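Local atomic coordinates of RickCE (Rickettsia bellii, PDB entry 5HAM), a protein that is a CE-clan effector protease that acts as a deubiquitinase, probably cleaving ubiquitin from modified proteins through the catalytic domain contained in this fragment. Residues T10-T15 with F255-Q260; S28-I33 with A136-E141; I33-T38 with Q115-I120; H146-V151 with L163-S168. All blocks are in the same frame, centred on the assembly; numbering follows the deposited sequence.

Contact 1 of 4, residues T10-T15 with F255-Q260; sequences TENEIT and FKQDAQ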
loop_
_atom_site.group_PDB
_atom_site.type_symbol
_atom_site.label_atom_id
_atom_site.label_comp_id
_atom_site.label_asym_id
_atom_site.label_seq_id
_atom_site.Cartn_x
_atom_site.Cartn_y
_atom_site.Cartn_z
ATOM N N THR A 10 6.126 6.325 6.272
ATOM C CA THR A 10 5.598 6.713 4.980
ATOM C C THR A 10 6.509 6.133 3.907
ATOM O O THR A 10 7.592 5.623 4.213
ATOM C CB THR A 10 5.587 8.218 4.846
ATOM O OG1 THR A 10 6.930 8.668 4.648
ATOM C CG2 THR A 10 5.047 8.829 6.121
ATOM N N GLU A 11 6.069 6.213 2.656
ATOM C CA GLU A 11 6.837 5.701 1.527
ATOM C C GLU A 11 8.242 6.301 1.483
ATOM O O GLU A 11 9.192 5.671 1.026
ATOM C CB GLU A 11 6.100 6.002 0.221
ATOM C CG GLU A 11 6.742 5.411 -1.013
ATOM C CD GLU A 11 5.989 5.768 -2.283
ATOM O OE1 GLU A 11 4.856 6.303 -2.177
ATOM O OE2 GLU A 11 6.529 5.513 -3.385
ATOM N N ASN A 12 8.354 7.527 1.971
ATOM C CA ASN A 12 9.590 8.263 1.917
ATOM C C ASN A 12 10.677 7.575 2.731
ATOM O O ASN A 12 11.789 7.389 2.251
ATOM C CB ASN A 12 9.361 9.692 2.403
ATOM C CG ASN A 12 10.512 10.589 2.087
ATOM O OD1 ASN A 12 11.057 11.254 2.968
ATOM N ND2 ASN A 12 10.917 10.601 0.820
ATOM N N GLU A 13 10.341 7.171 3.950
ATOM C CA GLU A 13 11.292 6.464 4.797
ATOM C C GLU A 13 11.599 5.091 4.254
ATOM O O GLU A 13 12.750 4.665 4.243
ATOM C CB GLU A 13 10.756 6.303 6.213
ATOM C CG GLU A 13 10.868 7.540 7.048
ATOM C CD GLU A 13 9.625 8.385 6.999
ATOM O OE1 GLU A 13 8.646 7.990 6.324
ATOM O OE2 GLU A 13 9.635 9.448 7.652
ATOM N N ILE A 14 10.558 4.385 3.840
ATOM C CA ILE A 14 10.730 3.026 3.356
ATOM C C ILE A 14 11.724 3.026 2.188
ATOM O O ILE A 14 12.676 2.255 2.167
ATOM C CB ILE A 14 9.376 2.429 2.962
ATOM C CG1 ILE A 14 8.558 2.162 4.225
ATOM C CG2 ILE A 14 9.549 1.146 2.171
ATOM C CD1 ILE A 14 7.134 1.757 3.946
ATOM N N THR A 15 11.511 3.947 1.258
ATOM C CA THR A 15 12.361 4.113 0.085
ATOM C C THR A 15 13.803 4.451 0.461
ATOM O O THR A 15 14.729 3.855 -0.067
ATOM C CB THR A 15 11.751 5.177 -0.865
ATOM O OG1 THR A 15 10.554 4.639 -1.441
ATOM C CG2 THR A 15 12.679 5.508 -1.975
ATOM N N PHE A 255 17.920 13.435 9.032
ATOM C CA PHE A 255 17.488 13.604 10.420
ATOM C C PHE A 255 15.969 13.638 10.632
ATOM O O PHE A 255 15.461 13.021 11.570
ATOM C CB PHE A 255 18.132 14.866 11.020
ATOM N N LYS A 256 15.252 14.360 9.771
ATOM C CA LYS A 256 13.814 14.600 9.956
ATOM C C LYS A 256 12.986 13.315 9.926
ATOM O O LYS A 256 11.908 13.240 10.514
ATOM C CB LYS A 256 13.290 15.596 8.913
ATOM N N GLN A 257 13.513 12.301 9.251
ATOM C CA GLN A 257 12.816 11.032 9.090
ATOM C C GLN A 257 13.119 10.082 10.248
ATOM O O GLN A 257 12.325 9.193 10.563
ATOM C CB GLN A 257 13.192 10.427 7.746
ATOM C CG GLN A 257 13.351 11.503 6.692
ATOM C CD GLN A 257 13.157 10.983 5.299
ATOM O OE1 GLN A 257 13.373 9.803 5.035
ATOM N NE2 GLN A 257 12.739 11.861 4.391
ATOM N N ASP A 258 14.267 10.288 10.884
ATOM C CA ASP A 258 14.550 9.657 12.165
ATOM C C ASP A 258 13.572 10.166 13.240
ATOM O O ASP A 258 12.984 9.376 13.978
ATOM C CB ASP A 258 16.001 9.917 12.585
ATOM N N ALA A 259 13.396 11.484 13.313
ATOM C CA ALA A 259 12.472 12.092 14.273
ATOM C C ALA A 259 11.028 11.631 14.055
ATOM O O ALA A 259 10.289 11.421 15.021
ATOM C CB ALA A 259 12.565 13.627 14.232
ATOM N N GLN A 260 10.635 11.487 12.787
ATOM C CA GLN A 260 9.321 10.949 12.439
ATOM C C GLN A 260 9.144 9.556 13.034
ATOM O O GLN A 260 8.224 9.339 13.820
ATOM C CB GLN A 260 9.109 10.912 10.918
ATOM C CG GLN A 260 8.137 9.813 10.432
ATOM C CD GLN A 260 6.804 10.341 9.910
ATOM O OE1 GLN A 260 6.457 11.512 10.089
ATOM N NE2 GLN A 260 6.056 9.472 9.257
#
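No hydrogen bond is assigned between the two segments; the polar grip at this surface contact is a capping box of Thr10 and Glu13 at the start of helix 11-20. Thr10 OG1, held in the crowded position between its own N and carbonyl carbon, accepts from Asn12 N at 3.2 Å. The Glu13 chain bends at chi2 (93°) and folds back, so that Glu13 OE1 accepts from Thr10 N at 3.0 Å and from Thr10 OG1 at a very short 2.5 Å, both donors lying above the carboxylate plane. Threonine suits the N-cap because its short hydroxyl reaches an amide of the first turn; glutamate has the length to return to the capping residue, and its charge is probably welcome at a helix N terminus.

Packing carries the meeting with helix 255-262. Glu13 OE2 lies 3.2 Å from Gln260 CG and 3.7 Å from Gln257 CB, with the carboxylate and the Gln260 amide turned only 14° apart. Thr10 CG2 meets Gln260 NE2 at 3.4 Å. Gln257 is extended beyond CG, and its OE1 bonds to His16 of helix 11-20.

The axes of 11-15 and 255-260 pass 10.6 Å apart at 114°. Gln257 also touches Leu250 of helix 238-251, whereas Glu11 and Ile14 of helix 11-20 pack on Trp147 of strand 147-155.

Contact 2 of 4, residues S28-I33 with A136-E141; sequences SVQPAI and AVIPIE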
loop_
_atom_site.group_PDB
_atom_site.type_symbol
_atom_site.label_atom_id
_atom_site.label_comp_id
_atom_site.label_asym_id
_atom_site.label_seq_id
_atom_site.Cartn_x
_atom_site.Cartn_y
_atom_site.Cartn_z
ATOM N N SER A 28 17.394 -2.887 -7.523
ATOM C CA SER A 28 16.624 -1.671 -7.779
ATOM C C SER A 28 15.450 -1.559 -6.829
ATOM O O SER A 28 14.660 -2.486 -6.676
ATOM C CB SER A 28 16.135 -1.603 -9.226
ATOM O OG SER A 28 15.407 -2.760 -9.570
ATOM N N VAL A 29 15.354 -0.411 -6.185
ATOM C CA VAL A 29 14.221 -0.097 -5.350
ATOM C C VAL A 29 13.166 0.659 -6.141
ATOM O O VAL A 29 13.417 1.761 -6.623
ATOM C CB VAL A 29 14.638 0.775 -4.166
ATOM C CG1 VAL A 29 13.408 1.138 -3.343
ATOM C CG2 VAL A 29 15.666 0.045 -3.340
ATOM N N GLN A 30 11.979 0.071 -6.258
ATOM C CA GLN A 30 10.899 0.678 -7.028
ATOM C C GLN A 30 10.075 1.622 -6.170
ATOM O O GLN A 30 10.086 1.523 -4.947
ATOM C CB GLN A 30 9.994 -0.415 -7.609
ATOM C CG GLN A 30 10.693 -1.293 -8.620
ATOM C CD GLN A 30 11.204 -0.487 -9.797
ATOM O OE1 GLN A 30 10.506 0.381 -10.310
ATOM N NE2 GLN A 30 12.432 -0.756 -10.215
ATOM N N PRO A 31 9.360 2.554 -6.808
ATOM C CA PRO A 31 8.347 3.321 -6.077
ATOM C C PRO A 31 7.206 2.403 -5.646
ATOM O O PRO A 31 7.023 1.347 -6.240
ATOM C CB PRO A 31 7.869 4.345 -7.109
ATOM C CG PRO A 31 8.327 3.832 -8.426
ATOM C CD PRO A 31 9.568 3.062 -8.172
ATOM N N ALA A 32 6.463 2.790 -4.616
ATOM C CA ALA A 32 5.411 1.929 -4.088
ATOM C C ALA A 32 4.281 1.656 -5.056
ATOM O O ALA A 32 3.798 2.554 -5.739
ATOM C CB ALA A 32 4.842 2.505 -2.788
ATOM N N ILE A 33 3.862 0.400 -5.098
ATOM C CA ILE A 33 2.569 0.057 -5.643
ATOM C C ILE A 33 1.541 0.307 -4.549
ATOM O O ILE A 33 1.726 -0.117 -3.412
ATOM C CB ILE A 33 2.526 -1.399 -6.058
ATOM C CG1 ILE A 33 3.203 -1.569 -7.426
ATOM C CG2 ILE A 33 1.076 -1.915 -6.087
ATOM C CD1 ILE A 33 3.439 -3.032 -7.794
ATOM N N ALA A 136 14.516 -6.722 -7.669
ATOM C CA ALA A 136 13.778 -5.471 -7.661
ATOM C C ALA A 136 12.861 -5.536 -6.457
ATOM O O ALA A 136 12.127 -6.509 -6.272
ATOM C CB ALA A 136 12.982 -5.306 -8.928
ATOM N N VAL A 137 12.944 -4.514 -5.617
ATOM C CA VAL A 137 12.161 -4.474 -4.397
ATOM C C VAL A 137 11.031 -3.459 -4.558
ATOM O O VAL A 137 11.264 -2.294 -4.880
ATOM C CB VAL A 137 13.064 -4.108 -3.199
ATOM C CG1 VAL A 137 12.266 -4.053 -1.887
ATOM C CG2 VAL A 137 14.236 -5.083 -3.109
ATOM N N ILE A 138 9.803 -3.916 -4.355
ATOM C CA ILE A 138 8.625 -3.069 -4.498
ATOM C C ILE A 138 7.826 -3.006 -3.197
ATOM O O ILE A 138 7.229 -4.000 -2.778
ATOM C CB ILE A 138 7.678 -3.595 -5.598
ATOM C CG1 ILE A 138 8.468 -3.978 -6.863
ATOM C CG2 ILE A 138 6.582 -2.568 -5.884
ATOM C CD1 ILE A 138 7.606 -4.641 -7.954
ATOM N N PRO A 139 7.822 -1.838 -2.547
ATOM C CA PRO A 139 6.974 -1.638 -1.369
ATOM C C PRO A 139 5.538 -1.643 -1.840
ATOM O O PRO A 139 5.260 -1.020 -2.848
ATOM C CB PRO A 139 7.361 -0.234 -0.879
ATOM C CG PRO A 139 8.662 0.067 -1.511
ATOM C CD PRO A 139 8.677 -0.675 -2.827
ATOM N N ILE A 140 4.657 -2.354 -1.148
ATOM C CA ILE A 140 3.258 -2.415 -1.534
ATOM C C ILE A 140 2.347 -1.985 -0.397
ATOM O O ILE A 140 2.347 -2.589 0.680
ATOM C CB ILE A 140 2.857 -3.825 -2.032
ATOM C CG1 ILE A 140 3.705 -4.188 -3.261
ATOM C CG2 ILE A 140 1.375 -3.854 -2.372
ATOM C CD1 ILE A 140 3.224 -5.373 -3.999
ATOM N N GLU A 141 1.587 -0.923 -0.638
ATOM C CA GLU A 141 0.616 -0.440 0.333
ATOM C C GLU A 141 -0.764 -1.015 0.039
ATOM O O GLU A 141 -1.416 -0.601 -0.911
ATOM C CB GLU A 141 0.572 1.087 0.322
ATOM C CG GLU A 141 0.252 1.719 1.670
ATOM C CD GLU A 141 0.138 3.236 1.581
ATOM O OE1 GLU A 141 0.158 3.769 0.446
ATOM O OE2 GLU A 141 0.036 3.903 2.639
#
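Two parallel strands meet at one border of the mixed five-stranded sheet, residues 28-33 belonging to an edge strand, broken by a short loop at 30-32, and 136-141 to the next one in. The pairing comes in two ladders, with the register slipping by one residue between Val29 and Ile33.

In the first ladder Ser28 O accepts from Val137 N at 2.9 Å, and Val137 O from Gln30 N at 2.8 Å; both bonds are nearly straight. Prolines then mark the break. Pro139 has no N-H to offer, and its CD rests 3.4 Å from Gln30 O, while Pro31 likewise lacks a donor in the loop. The intervening amide, Ala32 N, is satisfied by Glu11 OE2 of helix 11-20. Pairing resumes when Ile33 N donates to Pro139 O at 3.0 Å, a more bent bond (139°) whose acceptor also receives a CA-H contact from Ala32. Glu141 N then donates to Ile33 O at 2.9 Å. The amides and carbonyls of Ile138 and Ile140 serve the strand on the far side, bonding to Leu150 and Thr148.

Two of the polar side chains find partners outside the pair: Ser28 OG bonds to Asp127, and Glu141 OE2 to Gly145 N. Val29 and Val137 put branched apolar groups against Leu18 of helix 11-20, whereas small Ala136 lets helix 96-130 approach through Ala124. Gln30 runs alongside Ile138, pointing the same way, and Ile33 crosses it obliquely, its CD1 3.7 Å from Ile138 CG2.

Contact 3 of 4, residues I33-T38 with Q115-I120; sequences ITFRNT and QINEDI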
loop_
_atom_site.group_PDB
_atom_site.type_symbol
_atom_site.label_atom_id
_atom_site.label_comp_id
_atom_site.label_asym_id
_atom_site.label_seq_id
_atom_site.Cartn_x
_atom_site.Cartn_y
_atom_site.Cartn_z
ATOM N N ILE A 33 3.862 0.400 -5.098
ATOM C CA ILE A 33 2.569 0.057 -5.643
ATOM C C ILE A 33 1.541 0.307 -4.549
ATOM O O ILE A 33 1.726 -0.117 -3.412
ATOM C CB ILE A 33 2.526 -1.399 -6.058
ATOM C CG1 ILE A 33 3.203 -1.569 -7.426
ATOM C CG2 ILE A 33 1.076 -1.915 -6.087
ATOM C CD1 ILE A 33 3.439 -3.032 -7.794
ATOM N N THR A 34 0.477 1.024 -4.878
ATOM C CA THR A 34 -0.535 1.372 -3.883
ATOM C C THR A 34 -1.936 0.958 -4.323
ATOM O O THR A 34 -2.343 1.159 -5.469
ATOM C CB THR A 34 -0.528 2.890 -3.549
ATOM O OG1 THR A 34 -0.920 3.637 -4.698
ATOM C CG2 THR A 34 0.868 3.351 -3.149
ATOM N N PHE A 35 -2.670 0.357 -3.405
ATOM C CA PHE A 35 -4.041 -0.011 -3.675
ATOM C C PHE A 35 -4.949 0.786 -2.771
ATOM O O PHE A 35 -4.611 1.065 -1.608
ATOM C CB PHE A 35 -4.277 -1.480 -3.366
ATOM C CG PHE A 35 -3.509 -2.425 -4.234
ATOM C CD1 PHE A 35 -3.888 -2.638 -5.550
ATOM C CD2 PHE A 35 -2.440 -3.142 -3.723
ATOM C CE1 PHE A 35 -3.201 -3.524 -6.347
ATOM C CE2 PHE A 35 -1.751 -4.028 -4.519
ATOM C CZ PHE A 35 -2.128 -4.216 -5.837
ATOM N N ARG A 36 -6.116 1.138 -3.291
ATOM C CA ARG A 36 -7.157 1.656 -2.441
ATOM C C ARG A 36 -7.681 0.459 -1.655
ATOM O O ARG A 36 -7.536 -0.685 -2.097
ATOM C CB ARG A 36 -8.242 2.296 -3.291
ATOM C CG ARG A 36 -7.772 3.569 -4.021
ATOM C CD ARG A 36 -8.340 3.631 -5.443
ATOM N NE ARG A 36 -9.639 2.976 -5.478
ATOM C CZ ARG A 36 -9.999 2.029 -6.335
ATOM N NH1 ARG A 36 -11.207 1.514 -6.221
ATOM N NH2 ARG A 36 -9.177 1.601 -7.293
ATOM N N ASN A 37 -8.245 0.713 -0.478
ATOM C CA ASN A 37 -8.880 -0.343 0.314
ATOM C C ASN A 37 -10.405 -0.339 0.178
ATOM O O ASN A 37 -11.067 -1.312 0.518
ATOM C CB ASN A 37 -8.460 -0.282 1.790
ATOM C CG ASN A 37 -8.217 1.136 2.279
ATOM O OD1 ASN A 37 -8.532 2.111 1.594
ATOM N ND2 ASN A 37 -7.650 1.256 3.478
ATOM N N THR A 38 -10.952 0.761 -0.325
ATOM C CA THR A 38 -12.375 0.822 -0.636
ATOM C C THR A 38 -12.642 0.555 -2.107
ATOM O O THR A 38 -11.923 1.010 -2.978
ATOM C CB THR A 38 -12.999 2.176 -0.253
ATOM O OG1 THR A 38 -12.267 3.244 -0.867
ATOM C CG2 THR A 38 -12.979 2.348 1.244
ATOM N N GLN A 115 -2.732 2.071 -13.824
ATOM C CA GLN A 115 -1.687 2.067 -14.859
ATOM C C GLN A 115 -0.269 2.248 -14.297
ATOM O O GLN A 115 0.685 1.647 -14.803
ATOM C CB GLN A 115 -1.966 3.098 -15.951
ATOM C CG GLN A 115 -0.968 3.034 -17.109
ATOM C CD GLN A 115 -0.814 1.630 -17.709
ATOM O OE1 GLN A 115 0.265 1.029 -17.649
ATOM N NE2 GLN A 115 -1.888 1.114 -18.306
ATOM N N ILE A 116 -0.138 3.065 -13.251
ATOM C CA ILE A 116 1.161 3.308 -12.626
ATOM C C ILE A 116 1.589 2.042 -11.893
ATOM O O ILE A 116 2.758 1.646 -11.969
ATOM C CB ILE A 116 1.162 4.582 -11.694
ATOM C CG1 ILE A 116 1.157 5.864 -12.530
ATOM C CG2 ILE A 116 2.396 4.633 -10.813
ATOM C CD1 ILE A 116 0.550 7.076 -11.810
ATOM N N ASN A 117 0.636 1.385 -11.224
ATOM C CA ASN A 117 0.921 0.108 -10.561
ATOM C C ASN A 117 1.437 -0.930 -11.548
ATOM O O ASN A 117 2.425 -1.597 -11.285
ATOM C CB ASN A 117 -0.297 -0.449 -9.812
ATOM C CG ASN A 117 -0.590 0.299 -8.511
ATOM O OD1 ASN A 117 0.251 1.022 -7.991
ATOM N ND2 ASN A 117 -1.783 0.102 -7.972
ATOM N N GLU A 118 0.783 -1.064 -12.693
ATOM C CA GLU A 118 1.314 -1.942 -13.737
ATOM C C GLU A 118 2.712 -1.527 -14.225
ATOM O O GLU A 118 3.582 -2.372 -14.424
ATOM C CB GLU A 118 0.364 -2.027 -14.925
ATOM C CG GLU A 118 -0.905 -2.769 -14.641
ATOM C CD GLU A 118 -1.851 -2.727 -15.812
ATOM O OE1 GLU A 118 -1.524 -2.046 -16.801
ATOM O OE2 GLU A 118 -2.921 -3.365 -15.745
ATOM N N ASP A 119 2.928 -0.230 -14.418
ATOM C CA ASP A 119 4.233 0.236 -14.881
ATOM C C ASP A 119 5.366 -0.091 -13.909
ATOM O O ASP A 119 6.476 -0.421 -14.325
ATOM C CB ASP A 119 4.192 1.721 -15.232
ATOM C CG ASP A 119 3.292 2.003 -16.423
ATOM O OD1 ASP A 119 3.125 1.101 -17.278
ATOM O OD2 ASP A 119 2.748 3.119 -16.510
ATOM N N ILE A 120 5.081 -0.041 -12.616
ATOM C CA ILE A 120 6.084 -0.374 -11.615
ATOM C C ILE A 120 6.435 -1.857 -11.662
ATOM O O ILE A 120 7.605 -2.232 -11.636
ATOM C CB ILE A 120 5.606 0.039 -10.230
ATOM C CG1 ILE A 120 5.497 1.571 -10.162
ATOM C CG2 ILE A 120 6.539 -0.495 -9.166
ATOM C CD1 ILE A 120 4.525 2.075 -9.108
HETATM O O HOH W 1 0.314 3.654 -7.410
#
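Asn117 presents its amide to the backbone of Thr34 and bonds it twice. Its ND2 donates to Thr34 O at 2.8 Å along an almost straight line (172°), the acceptor lying in the amide plane; Asn117 OD1 in turn accepts from Thr34 N at 3.1 Å, that donor sitting above the carbonyl plane. A water adds to the grip by donating to Asn117 OD1 at 2.7 Å, and the same water lies 3.0 Å from Thr34 OG1, a hydroxyl that also bonds to Gln113.

Strand 27-34 is an edge strand of the sheet: Ile33 and Phe35 bond to Glu141 on the inner side, while Thr34 turns its N and O outward. Asparagine suits this place because one short side chain supplies both the donor and the acceptor that another strand would have offered, here from helix 96-130.

Hydrocarbon groups pack round the amide. Ile33 CG2, anti to its own N, lies 3.6 Å from Asn117 OD1. The other branch, Ile33 CG1, makes an apolar contact with Ile120 CG2 at 3.9 Å as the two isoleucines slide past each other in opposite directions. Phe35 brings CE1 to 4.2 Å from Asn117 ND2 and leans on Lys179 and Leu183 of helix 175-188.

Contact 4 of 4, residues H146-V151 with L163-S168; sequences HWTVLV and LTFNDS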
loop_
_atom_site.group_PDB
_atom_site.type_symbol
_atom_site.label_atom_id
_atom_site.label_comp_id
_atom_site.label_asym_id
_atom_site.label_seq_id
_atom_site.Cartn_x
_atom_site.Cartn_y
_atom_site.Cartn_z
ATOM N N HIS A 146 -0.752 0.252 5.504
ATOM C CA HIS A 146 -0.639 -1.205 5.515
ATOM C C HIS A 146 0.478 -1.610 4.571
ATOM O O HIS A 146 0.235 -2.064 3.453
ATOM C CB HIS A 146 -1.978 -1.853 5.128
ATOM C CG HIS A 146 -1.993 -3.347 5.259
ATOM N ND1 HIS A 146 -3.163 -4.074 5.330
ATOM C CD2 HIS A 146 -0.986 -4.253 5.315
ATOM C CE1 HIS A 146 -2.875 -5.360 5.430
ATOM N NE2 HIS A 146 -1.562 -5.496 5.422
ATOM N N TRP A 147 1.708 -1.433 5.029
ATOM C CA TRP A 147 2.868 -1.625 4.169
ATOM C C TRP A 147 3.266 -3.078 4.142
ATOM O O TRP A 147 3.267 -3.735 5.183
ATOM C CB TRP A 147 4.052 -0.776 4.627
ATOM C CG TRP A 147 3.881 0.625 4.292
ATOM C CD1 TRP A 147 3.626 1.644 5.153
ATOM C CD2 TRP A 147 3.932 1.191 2.991
ATOM N NE1 TRP A 147 3.519 2.825 4.464
ATOM C CE2 TRP A 147 3.710 2.576 3.125
ATOM C CE3 TRP A 147 4.165 0.674 1.710
ATOM C CZ2 TRP A 147 3.699 3.443 2.048
ATOM C CZ3 TRP A 147 4.154 1.528 0.641
ATOM C CH2 TRP A 147 3.918 2.900 0.814
ATOM N N THR A 148 3.568 -3.563 2.935
ATOM C CA THR A 148 4.030 -4.921 2.698
ATOM C C THR A 148 5.102 -4.861 1.605
ATOM O O THR A 148 5.382 -3.789 1.066
ATOM C CB THR A 148 2.880 -5.835 2.222
ATOM O OG1 THR A 148 2.429 -5.435 0.924
ATOM C CG2 THR A 148 1.713 -5.761 3.158
ATOM N N VAL A 149 5.702 -5.993 1.256
ATOM C CA VAL A 149 6.783 -5.952 0.274
ATOM C C VAL A 149 6.698 -7.061 -0.778
ATOM O O VAL A 149 6.302 -8.200 -0.492
ATOM C CB VAL A 149 8.189 -5.945 0.956
ATOM C CG1 VAL A 149 8.484 -7.300 1.625
ATOM C CG2 VAL A 149 9.271 -5.568 -0.031
ATOM N N LEU A 150 7.061 -6.715 -2.004
ATOM C CA LEU A 150 7.127 -7.701 -3.063
ATOM C C LEU A 150 8.484 -7.609 -3.753
ATOM O O LEU A 150 8.843 -6.569 -4.275
ATOM C CB LEU A 150 6.001 -7.467 -4.066
ATOM C CG LEU A 150 5.933 -8.469 -5.217
ATOM C CD1 LEU A 150 5.458 -9.833 -4.699
ATOM C CD2 LEU A 150 5.031 -7.963 -6.337
ATOM N N VAL A 151 9.234 -8.704 -3.749
ATOM C CA VAL A 151 10.560 -8.724 -4.362
ATOM C C VAL A 151 10.580 -9.598 -5.612
ATOM O O VAL A 151 10.129 -10.745 -5.599
ATOM C CB VAL A 151 11.636 -9.202 -3.368
ATOM C CG1 VAL A 151 13.019 -9.068 -3.986
ATOM C CG2 VAL A 151 11.547 -8.407 -2.075
ATOM N N LEU A 163 8.366 -13.954 -7.834
ATOM C CA LEU A 163 7.965 -12.843 -6.968
ATOM C C LEU A 163 7.748 -13.322 -5.535
ATOM O O LEU A 163 6.964 -14.241 -5.289
ATOM C CB LEU A 163 6.681 -12.187 -7.481
ATOM C CG LEU A 163 6.642 -11.788 -8.963
ATOM C CD1 LEU A 163 5.221 -11.540 -9.400
ATOM C CD2 LEU A 163 7.499 -10.562 -9.231
ATOM N N THR A 164 8.441 -12.691 -4.593
ATOM C CA THR A 164 8.370 -13.090 -3.200
ATOM C C THR A 164 7.725 -11.995 -2.369
ATOM O O THR A 164 8.146 -10.838 -2.418
ATOM C CB THR A 164 9.767 -13.394 -2.674
ATOM O OG1 THR A 164 10.347 -14.402 -3.497
ATOM C CG2 THR A 164 9.721 -13.884 -1.244
ATOM N N PHE A 165 6.691 -12.372 -1.620
ATOM C CA PHE A 165 5.888 -11.427 -0.841
ATOM C C PHE A 165 5.882 -11.717 0.661
ATOM O O PHE A 165 5.894 -12.874 1.084
ATOM C CB PHE A 165 4.448 -11.457 -1.370
ATOM C CG PHE A 165 3.483 -10.595 -0.604
ATOM C CD1 PHE A 165 3.338 -9.243 -0.914
ATOM C CD2 PHE A 165 2.682 -11.146 0.393
ATOM C CE1 PHE A 165 2.426 -8.448 -0.222
ATOM C CE2 PHE A 165 1.769 -10.360 1.089
ATOM C CZ PHE A 165 1.639 -9.006 0.780
ATOM N N ASN A 166 5.842 -10.670 1.475
ATOM C CA ASN A 166 5.416 -10.867 2.854
ATOM C C ASN A 166 4.618 -9.727 3.455
ATOM O O ASN A 166 4.829 -8.571 3.120
ATOM C CB ASN A 166 6.568 -11.224 3.771
ATOM C CG ASN A 166 6.079 -11.841 5.074
ATOM O OD1 ASN A 166 5.459 -12.908 5.069
ATOM N ND2 ASN A 166 6.323 -11.165 6.184
ATOM N N ASP A 167 3.696 -10.079 4.344
ATOM C CA ASP A 167 2.903 -9.109 5.100
ATOM C C ASP A 167 3.200 -9.373 6.569
ATOM O O ASP A 167 2.855 -10.428 7.093
ATOM C CB ASP A 167 1.403 -9.301 4.803
ATOM C CG ASP A 167 0.494 -8.232 5.462
ATOM O OD1 ASP A 167 0.892 -7.538 6.426
ATOM O OD2 ASP A 167 -0.658 -8.099 5.008
ATOM N N SER A 168 3.843 -8.416 7.227
ATOM C CA SER A 168 4.214 -8.570 8.639
ATOM C C SER A 168 3.028 -8.768 9.591
ATOM O O SER A 168 3.180 -9.368 10.657
ATOM C CB SER A 168 5.106 -7.408 9.116
ATOM O OG SER A 168 4.520 -6.128 8.882
HETATM O O HOH W 2 4.818 -5.717 6.127
HETATM O O HOH W 3 11.655 -13.341 -5.577
#
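His146 and Asp167 both hold CG anti to the backbone N (chi1 -174° and -175°), and so reach toward each other across the open end of the beta hairpin 147-155/160-166. His146 NE2 donates to Asp167 OD2 at 2.8 Å (155°), with a weak second bond to OD1. The acceptor lies in the imidazole plane, although the donor stands above that of the carboxylate. Asn171 also bonds to Asp167 OD2 and Leu169 N to OD1, fixing the carboxylate's rotation, while Tyr175 meets the imidazole edge-to-face. The carboxylate would probably stabilise a protonated imidazole. This pairing is consistent with the histidine and acid of CE-clan cysteine proteases.

Thr148 packs against the acid, its CG2 3.6 Å from Asp167 CG. Threonine suits the place because its methyl rests on the carboxylate while its hydroxyl, with OG1 3.2 Å from Phe165 CE1, is satisfied by Ile140 O.

Antiparallel pairing holds the two strands together. Val149 and Asn166 form a hydrogen-bonded pair, as do Val151 and Thr164, where Val151 N donates to Thr164 O at 2.7 Å. Between them Leu150 and Phe165 are a non-hydrogen-bonded pair: Leu150 CD1 comes to the edge of the aromatic ring, 3.8 Å from Phe165 CB. At the far end a water donates to Val151 O and lies 2.7 Å from Thr164 OG1.

From the N terminus the chain opens contact 1 with helix 11-20 and closes it only near the C terminus, so the other three contacts are nested inside that loop. Strand 27-34 then opens contacts 2 and 3, which share Ile33. The long helix 96-130 returns first to close contact 3, nested within contact 2, and strand 135-141 follows to close the larger loop. Contact 4 comes in series, a short hairpin closure. Contacts 2 and 4 lie in the same sheet, joined by backbone bonds between 136-141 and 146-151. Helix 11-20 ties contact 1 to both, through Glu11 to Ala32 and Ile14 to Trp147.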